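Local structure of transcarboxylase 5S subunit (Propionibacterium freudenreichii subsp. shermanii, 1RQB) at residues 32-37 against 224-229. The protein transfers a carboxyl group from the biotin of the 1.3S subunit to pyruvate, forming oxaloacetate, with one cobalt(II) ion per subunit. Numbering follows the deposited sequence.
Sequences LRDAHQ and NLHCHS. With CO (cobalt (II) ion), chain B.
Asp34 meets His226 and His228 through a shared cobalt ion, a clear case of a metal joining side chains that do not bond directly. Asp34 OD1 binds the cobalt at 2.0 Å, His226 NE2 at 2.2 Å and His228 NE2 at 2.1 Å. The ring of His226 is tilted from the carboxylate by 24° and has OD1 at its edge, in plane; that of His228 stands at 77°. The side chains of Asp34 and His228 run in from opposite directions, yet OD1 and NE2 are neighbouring ligands, 3.0 Å apart. His226 reaches the metal with CG anti to the backbone N (chi1 -180°); its ND1 is hydrogen-bonded to Asp250, so with cobalt on NE2 the ring is held at both nitrogens, limiting its rotation. His228 ND1 is likewise held, by Pro260 O. Strand 223-225 belongs to the carboxyltransferase TIM barrel, and the His-Cys-His sequence after it brings two ligands to the active-site metal; carboxylated Lys195 is another. Asp34 OD1 also accepts a hydrogen bond from His262, and OD2 one of 2.6 Å from the metal-bound water. Arg33 NH1 pairs electrostatically with Asp34 OD2, 3.3 Å away over one guanidinium face, and donates to Gln37 OE1 close to the guanidinium plane.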
loop_
_atom_site.group_PDB
_atom_site.type_symbol
_atom_site.label_atom_id
_atom_site.label_comp_id
_atom_site.label_asym_id
_atom_site.label_seq_id
_atom_site.Cartn_x
_atom_site.Cartn_y
_atom_site.Cartn_z
ATOM N N LEU A 32 -10.456 -8.509 -12.789
ATOM C CA LEU A 32 -10.865 -8.604 -14.198
ATOM C C LEU A 32 -11.513 -7.323 -14.728
ATOM O O LEU A 32 -11.806 -7.236 -15.920
ATOM C CB LEU A 32 -11.815 -9.782 -14.401
ATOM C CG LEU A 32 -11.247 -11.142 -13.983
ATOM C CD1 LEU A 32 -12.311 -12.205 -14.219
ATOM C CD2 LEU A 32 -9.963 -11.476 -14.762
ATOM N N ARG A 33 -11.741 -6.329 -13.879
ATOM C CA ARG A 33 -12.354 -5.099 -14.401
ATOM C C ARG A 33 -11.691 -3.853 -13.814
ATOM O O ARG A 33 -10.829 -3.243 -14.448
ATOM C CB ARG A 33 -13.872 -5.089 -14.126
ATOM C CG ARG A 33 -14.678 -4.053 -14.948
ATOM C CD ARG A 33 -14.399 -2.605 -14.582
ATOM N NE ARG A 33 -14.877 -2.293 -13.233
ATOM C CZ ARG A 33 -15.042 -1.060 -12.766
ATOM N NH1 ARG A 33 -14.759 -0.015 -13.538
ATOM N NH2 ARG A 33 -15.504 -0.872 -11.531
ATOM N N ASP A 34 -12.047 -3.488 -12.589
ATOM C CA ASP A 34 -11.556 -2.223 -12.022
ATOM C C ASP A 34 -10.042 -2.210 -11.787
ATOM O O ASP A 34 -9.413 -1.160 -11.914
ATOM C CB ASP A 34 -12.297 -1.894 -10.717
ATOM C CG ASP A 34 -12.417 -0.391 -10.474
ATOM O OD1 ASP A 34 -12.725 -0.002 -9.334
ATOM O OD2 ASP A 34 -12.217 0.402 -11.425
ATOM N N ALA A 35 -9.430 -3.344 -11.454
ATOM C CA ALA A 35 -7.985 -3.316 -11.180
ATOM C C ALA A 35 -7.193 -2.857 -12.407
ATOM O O ALA A 35 -6.357 -1.961 -12.301
ATOM C CB ALA A 35 -7.482 -4.691 -10.706
ATOM N N HIS A 36 -7.444 -3.445 -13.580
ATOM C CA HIS A 36 -6.640 -3.025 -14.736
ATOM C C HIS A 36 -7.164 -1.708 -15.309
ATOM O O HIS A 36 -6.424 -0.963 -15.950
ATOM C CB HIS A 36 -6.543 -4.130 -15.790
ATOM C CG HIS A 36 -7.840 -4.487 -16.431
ATOM N ND1 HIS A 36 -8.335 -3.819 -17.528
ATOM C CD2 HIS A 36 -8.734 -5.460 -16.144
ATOM C CE1 HIS A 36 -9.480 -4.368 -17.893
ATOM N NE2 HIS A 36 -9.744 -5.365 -17.070
ATOM N N GLN A 37 -8.432 -1.403 -15.067
ATOM C CA GLN A 37 -8.949 -0.107 -15.528
ATOM C C GLN A 37 -8.213 1.004 -14.775
ATOM O O GLN A 37 -7.822 2.019 -15.348
ATOM C CB GLN A 37 -10.450 0.035 -15.233
ATOM C CG GLN A 37 -11.015 1.418 -15.632
ATOM C CD GLN A 37 -12.529 1.520 -15.501
ATOM O OE1 GLN A 37 -13.263 0.612 -15.887
ATOM N NE2 GLN A 37 -13.003 2.645 -14.972
ATOM N N ASN A 224 -22.207 -3.332 0.417
ATOM C CA ASN A 224 -20.925 -3.714 -0.193
ATOM C C ASN A 224 -20.051 -2.458 -0.239
ATOM O O ASN A 224 -20.495 -1.411 -0.707
ATOM C CB ASN A 224 -21.131 -4.215 -1.627
ATOM C CG ASN A 224 -21.799 -5.589 -1.706
ATOM O OD1 ASN A 224 -21.519 -6.370 -2.615
ATOM N ND2 ASN A 224 -22.693 -5.874 -0.778
ATOM N N LEU A 225 -18.817 -2.536 0.252
ATOM C CA LEU A 225 -17.961 -1.340 0.241
ATOM C C LEU A 225 -16.895 -1.469 -0.848
ATOM O O LEU A 225 -16.195 -2.479 -0.936
ATOM C CB LEU A 225 -17.305 -1.150 1.616
ATOM C CG LEU A 225 -16.312 -0.000 1.765
ATOM C CD1 LEU A 225 -17.021 1.334 1.527
ATOM C CD2 LEU A 225 -15.696 -0.044 3.164
ATOM N N HIS A 226 -16.798 -0.429 -1.678
ATOM C CA HIS A 226 -15.835 -0.363 -2.787
ATOM C C HIS A 226 -14.911 0.834 -2.553
ATOM O O HIS A 226 -15.302 1.981 -2.767
ATOM C CB HIS A 226 -16.579 -0.177 -4.122
ATOM C CG HIS A 226 -15.679 -0.101 -5.321
ATOM N ND1 HIS A 226 -15.185 -1.217 -5.959
ATOM C CD2 HIS A 226 -15.169 0.967 -5.984
ATOM C CE1 HIS A 226 -14.408 -0.843 -6.963
ATOM N NE2 HIS A 226 -14.383 0.479 -7.000
ATOM N N CYS A 227 -13.688 0.568 -2.110
ATOM C CA CYS A 227 -12.735 1.660 -1.858
ATOM C C CYS A 227 -11.457 1.444 -2.669
ATOM O O CYS A 227 -10.939 0.330 -2.732
ATOM C CB CYS A 227 -12.280 1.683 -0.388
ATOM S SG CYS A 227 -13.406 2.349 0.820
ATOM N N HIS A 228 -10.962 2.525 -3.264
ATOM C CA HIS A 228 -9.664 2.498 -3.951
ATOM C C HIS A 228 -8.611 2.762 -2.871
ATOM O O HIS A 228 -8.965 3.132 -1.753
ATOM C CB HIS A 228 -9.627 3.555 -5.059
ATOM C CG HIS A 228 -10.387 3.143 -6.287
ATOM N ND1 HIS A 228 -9.780 2.954 -7.508
ATOM C CD2 HIS A 228 -11.688 2.804 -6.458
ATOM C CE1 HIS A 228 -10.672 2.514 -8.378
ATOM N NE2 HIS A 228 -11.837 2.415 -7.768
ATOM N N SER A 229 -7.326 2.595 -3.184
ATOM C CA SER A 229 -6.282 2.746 -2.160
ATOM C C SER A 229 -5.385 3.953 -2.439
ATOM O O SER A 229 -4.307 4.078 -1.859
ATOM C CB SER A 229 -5.419 1.483 -2.143
ATOM O OG SER A 229 -4.990 1.174 -3.475
HETATM CO CO CO B . -13.628 1.672 -8.661
HETATM O O HOH W 1 -13.026 2.718 -10.576
#